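Local atomic coordinates of UDP-N-acetylmuramate--L-alanine ligase (Thermotoga maritima, PDB entry 1J6U), a protein that catalyses the ATP-dependent joining of L-alanine to UDP-N-acetylmuramate, an amide-forming step in the building of bacterial peptidoglycan. Residues A[69-79]-A[90-101]. Numbering follows the deposited sequence.
Sequences WYDPDLVIKTP and RARMERVPIENR
In the beta-alpha-beta unit at one border of the N-terminal Mur ligase sheet, Trp-69 of the loop before strand 74-77 lies against Arg-90 and Ala-91 of helix 86-93. Arg-90 covers one face of the indole twice: its CG sits 3.7 Å from the centroid of the six-membered ring, a CH-pi contact, and its guanidinium stacks off-centre on the five-membered ring, planes 29° apart. A salt bridge from Arg-90 NH1 to Glu-94 OE1 (2.6 Å) helps to hold the guanidinium in place, OE1 being met from above the carboxylate plane. The indole of Trp-69 reaches across to the helix because its CG stands anti to the backbone N (chi1 -175°); Trp-69 CH2 meets Ala-91 CB at 3.4 Å, Val-96 CG2 comes to the ring edge and Pro-72 CD covers the opposite face. Cut back to an alanine, Trp-69 would probably leave a gap between loop and helix and the Arg-90 guanidinium without its aromatic platform.

After strand 74-77 the chain crosses over through helix 86-93 and returns as the parallel strand 98-100, the edge strand of a five-stranded sheet in which strand 14-18 lies on the other side of strand 74-77. Val-75 N donates to Pro-97 O, Val-75 O accepts from Glu-99 N, and Lys-77 N reaches Glu-99 O (2.7 Å). On the helix side Val-75 CG2 packs on Ala-91 CB and Val-96 CG1, while Lys-77 CD rests on Ile-98 CG2 (3.6 Å). The Lys-77 chain turns near its end (chi4 -70°) and, alongside Asn-100, brings NZ to Asn-100 OD1 at 2.8 Å. At the C-terminal end of the strands, Pro-79 CD lies 3.1 Å from NH1 of Arg-101, against one face of a guanidinium that also salt-bridges Glu-174.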
# COMPACT_ATOMS: atom_id res chain seq x y z
N TRP A 69 -28.45 -4.71 -10.50
CA TRP A 69 -29.16 -4.92 -9.25
C TRP A 69 -29.69 -6.34 -9.21
O TRP A 69 -30.30 -6.80 -10.17
CB TRP A 69 -30.30 -3.90 -9.16
CG TRP A 69 -31.01 -3.94 -7.90
CD1 TRP A 69 -32.15 -4.63 -7.64
CD2 TRP A 69 -30.64 -3.30 -6.68
NE1 TRP A 69 -32.52 -4.46 -6.34
CE2 TRP A 69 -31.62 -3.64 -5.72
CE3 TRP A 69 -29.58 -2.47 -6.31
CZ2 TRP A 69 -31.57 -3.18 -4.40
CZ3 TRP A 69 -29.53 -2.00 -4.98
CH2 TRP A 69 -30.52 -2.36 -4.05
N TYR A 70 -29.41 -7.05 -8.13
CA TYR A 70 -29.87 -8.43 -8.01
C TYR A 70 -30.50 -8.71 -6.67
O TYR A 70 -30.29 -9.76 -6.06
CB TYR A 70 -28.73 -9.37 -8.34
CG TYR A 70 -28.30 -9.19 -9.76
CD1 TYR A 70 -27.51 -8.11 -10.15
CD2 TYR A 70 -28.76 -10.05 -10.75
CE1 TYR A 70 -27.19 -7.89 -11.51
CE2 TYR A 70 -28.45 -9.85 -12.10
CZ TYR A 70 -27.67 -8.77 -12.48
OH TYR A 70 -27.33 -8.63 -13.82
N ASP A 71 -31.29 -7.73 -6.24
CA ASP A 71 -32.05 -7.76 -5.01
C ASP A 71 -31.23 -8.23 -3.83
O ASP A 71 -31.50 -9.27 -3.25
CB ASP A 71 -33.30 -8.63 -5.20
CG ASP A 71 -34.05 -8.28 -6.50
OD1 ASP A 71 -34.19 -9.17 -7.36
OD2 ASP A 71 -34.49 -7.11 -6.66
N PRO A 72 -30.20 -7.45 -3.49
CA PRO A 72 -29.31 -7.74 -2.38
C PRO A 72 -30.00 -7.41 -1.08
O PRO A 72 -30.92 -6.62 -1.07
CB PRO A 72 -28.15 -6.80 -2.62
CG PRO A 72 -28.87 -5.58 -3.15
CD PRO A 72 -29.81 -6.19 -4.15
N ASP A 73 -29.53 -7.99 0.00
CA ASP A 73 -30.09 -7.74 1.31
C ASP A 73 -29.31 -6.60 1.86
O ASP A 73 -29.71 -5.93 2.82
CB ASP A 73 -29.86 -8.94 2.23
CG ASP A 73 -30.38 -10.20 1.64
OD1 ASP A 73 -31.53 -10.17 1.16
OD2 ASP A 73 -29.65 -11.22 1.64
N LEU A 74 -28.17 -6.37 1.24
CA LEU A 74 -27.30 -5.35 1.76
C LEU A 74 -26.48 -4.71 0.67
O LEU A 74 -26.05 -5.36 -0.27
CB LEU A 74 -26.40 -6.00 2.80
CG LEU A 74 -25.52 -4.99 3.50
CD1 LEU A 74 -26.45 -4.00 4.22
CD2 LEU A 74 -24.54 -5.71 4.45
N VAL A 75 -26.27 -3.41 0.80
CA VAL A 75 -25.48 -2.69 -0.17
C VAL A 75 -24.37 -1.99 0.56
O VAL A 75 -24.64 -1.26 1.53
CB VAL A 75 -26.28 -1.59 -0.91
CG1 VAL A 75 -25.29 -0.62 -1.56
CG2 VAL A 75 -27.18 -2.19 -1.96
N ILE A 76 -23.13 -2.18 0.10
CA ILE A 76 -22.00 -1.50 0.72
C ILE A 76 -21.35 -0.58 -0.31
O ILE A 76 -21.19 -0.94 -1.49
CB ILE A 76 -20.95 -2.49 1.20
CG1 ILE A 76 -21.60 -3.48 2.16
CG2 ILE A 76 -19.81 -1.74 1.86
CD1 ILE A 76 -20.66 -4.52 2.64
N LYS A 77 -20.98 0.62 0.14
CA LYS A 77 -20.37 1.59 -0.76
C LYS A 77 -19.13 2.27 -0.18
O LYS A 77 -18.98 2.42 1.03
CB LYS A 77 -21.39 2.67 -1.15
CG LYS A 77 -21.77 3.62 -0.02
CD LYS A 77 -22.98 4.45 -0.40
CE LYS A 77 -22.77 5.92 -0.15
NZ LYS A 77 -22.73 6.34 1.28
N THR A 78 -18.24 2.69 -1.05
CA THR A 78 -17.03 3.38 -0.63
C THR A 78 -17.30 4.88 -0.55
O THR A 78 -18.23 5.40 -1.17
CB THR A 78 -15.95 3.18 -1.64
OG1 THR A 78 -16.13 4.11 -2.73
CG2 THR A 78 -16.00 1.74 -2.15
N PRO A 79 -16.46 5.60 0.19
CA PRO A 79 -16.69 7.05 0.31
C PRO A 79 -16.80 7.76 -1.03
O PRO A 79 -17.39 8.83 -1.11
CB PRO A 79 -15.47 7.54 1.11
CG PRO A 79 -15.03 6.29 1.88
CD PRO A 79 -15.23 5.19 0.88
N ARG A 90 -31.27 3.22 -6.79
CA ARG A 90 -32.15 2.07 -6.77
C ARG A 90 -32.22 1.53 -5.35
O ARG A 90 -33.31 1.38 -4.78
CB ARG A 90 -31.67 0.98 -7.72
CG ARG A 90 -32.38 -0.35 -7.50
CD ARG A 90 -33.78 -0.41 -8.14
NE ARG A 90 -33.71 -1.18 -9.36
CZ ARG A 90 -34.24 -2.38 -9.53
NH1 ARG A 90 -34.92 -2.95 -8.56
NH2 ARG A 90 -34.06 -3.02 -10.68
N ALA A 91 -31.06 1.27 -4.76
CA ALA A 91 -31.02 0.75 -3.40
C ALA A 91 -31.84 1.62 -2.45
O ALA A 91 -32.59 1.10 -1.62
CB ALA A 91 -29.58 0.67 -2.90
N ARG A 92 -31.72 2.93 -2.54
CA ARG A 92 -32.50 3.72 -1.61
C ARG A 92 -33.98 3.63 -1.90
O ARG A 92 -34.80 3.55 -1.00
CB ARG A 92 -32.04 5.16 -1.58
CG ARG A 92 -30.66 5.29 -0.99
CD ARG A 92 -30.51 6.54 -0.19
NE ARG A 92 -29.21 7.15 -0.43
CZ ARG A 92 -28.12 6.90 0.28
NH1 ARG A 92 -28.18 6.05 1.31
NH2 ARG A 92 -26.98 7.49 -0.05
N MSE A 93 -34.34 3.62 -3.16
CA MSE A 93 -35.75 3.55 -3.45
C MSE A 93 -36.28 2.18 -3.10
O MSE A 93 -37.41 2.04 -2.65
CB MSE A 93 -36.01 3.91 -4.90
CG MSE A 93 -36.08 5.41 -5.11
SE MSE A 93 -36.44 5.81 -6.95
CE MSE A 93 -38.26 5.05 -7.05
N GLU A 94 -35.45 1.16 -3.28
CA GLU A 94 -35.86 -0.20 -2.94
C GLU A 94 -35.79 -0.41 -1.43
O GLU A 94 -36.11 -1.48 -0.92
CB GLU A 94 -34.97 -1.19 -3.67
CG GLU A 94 -35.66 -2.46 -4.11
CD GLU A 94 -36.45 -2.30 -5.38
OE1 GLU A 94 -35.90 -1.88 -6.42
OE2 GLU A 94 -37.65 -2.62 -5.32
N ARG A 95 -35.37 0.63 -0.70
CA ARG A 95 -35.27 0.58 0.77
C ARG A 95 -34.26 -0.44 1.32
O ARG A 95 -34.37 -0.91 2.46
CB ARG A 95 -36.66 0.29 1.36
CG ARG A 95 -37.73 1.34 1.03
CD ARG A 95 -37.62 2.57 1.91
NE ARG A 95 -37.37 3.79 1.13
CZ ARG A 95 -38.22 4.35 0.28
NH1 ARG A 95 -39.42 3.81 0.07
NH2 ARG A 95 -37.87 5.46 -0.37
N VAL A 96 -33.28 -0.79 0.51
CA VAL A 96 -32.25 -1.71 0.93
C VAL A 96 -31.21 -0.96 1.77
O VAL A 96 -30.71 0.09 1.40
CB VAL A 96 -31.60 -2.35 -0.28
CG1 VAL A 96 -30.35 -3.14 0.13
CG2 VAL A 96 -32.61 -3.28 -0.93
N PRO A 97 -30.91 -1.48 2.96
CA PRO A 97 -29.93 -0.85 3.84
C PRO A 97 -28.59 -0.68 3.11
O PRO A 97 -28.12 -1.58 2.39
CB PRO A 97 -29.84 -1.81 5.01
CG PRO A 97 -30.13 -3.18 4.33
CD PRO A 97 -31.30 -2.82 3.43
N ILE A 98 -28.00 0.49 3.29
CA ILE A 98 -26.75 0.82 2.63
C ILE A 98 -25.74 1.14 3.68
O ILE A 98 -26.02 1.90 4.61
CB ILE A 98 -26.90 2.07 1.75
CG1 ILE A 98 -27.77 1.74 0.54
CG2 ILE A 98 -25.54 2.56 1.28
CD1 ILE A 98 -28.39 2.99 -0.04
N GLU A 99 -24.56 0.55 3.54
CA GLU A 99 -23.52 0.81 4.49
C GLU A 99 -22.23 1.24 3.85
O GLU A 99 -21.98 0.95 2.67
CB GLU A 99 -23.31 -0.41 5.35
CG GLU A 99 -23.14 0.00 6.76
CD GLU A 99 -23.65 -1.04 7.68
OE1 GLU A 99 -24.76 -1.56 7.39
OE2 GLU A 99 -22.94 -1.33 8.68
N ASN A 100 -21.44 1.98 4.62
CA ASN A 100 -20.13 2.48 4.19
C ASN A 100 -19.03 1.50 4.54
O ASN A 100 -19.04 0.90 5.61
CB ASN A 100 -19.87 3.85 4.82
CG ASN A 100 -20.81 4.92 4.26
OD1 ASN A 100 -20.83 5.16 3.04
ND2 ASN A 100 -21.59 5.56 5.12
N ARG A 101 -18.11 1.32 3.60
CA ARG A 101 -16.97 0.41 3.72
C ARG A 101 -16.35 0.33 5.13
O ARG A 101 -16.42 -0.72 5.77
CB ARG A 101 -15.90 0.83 2.70
CG ARG A 101 -14.75 -0.17 2.50
CD ARG A 101 -13.72 0.37 1.48
NE ARG A 101 -13.31 1.74 1.82
CZ ARG A 101 -12.78 2.62 0.95
NH1 ARG A 101 -12.44 3.85 1.35
NH2 ARG A 101 -12.59 2.27 -0.32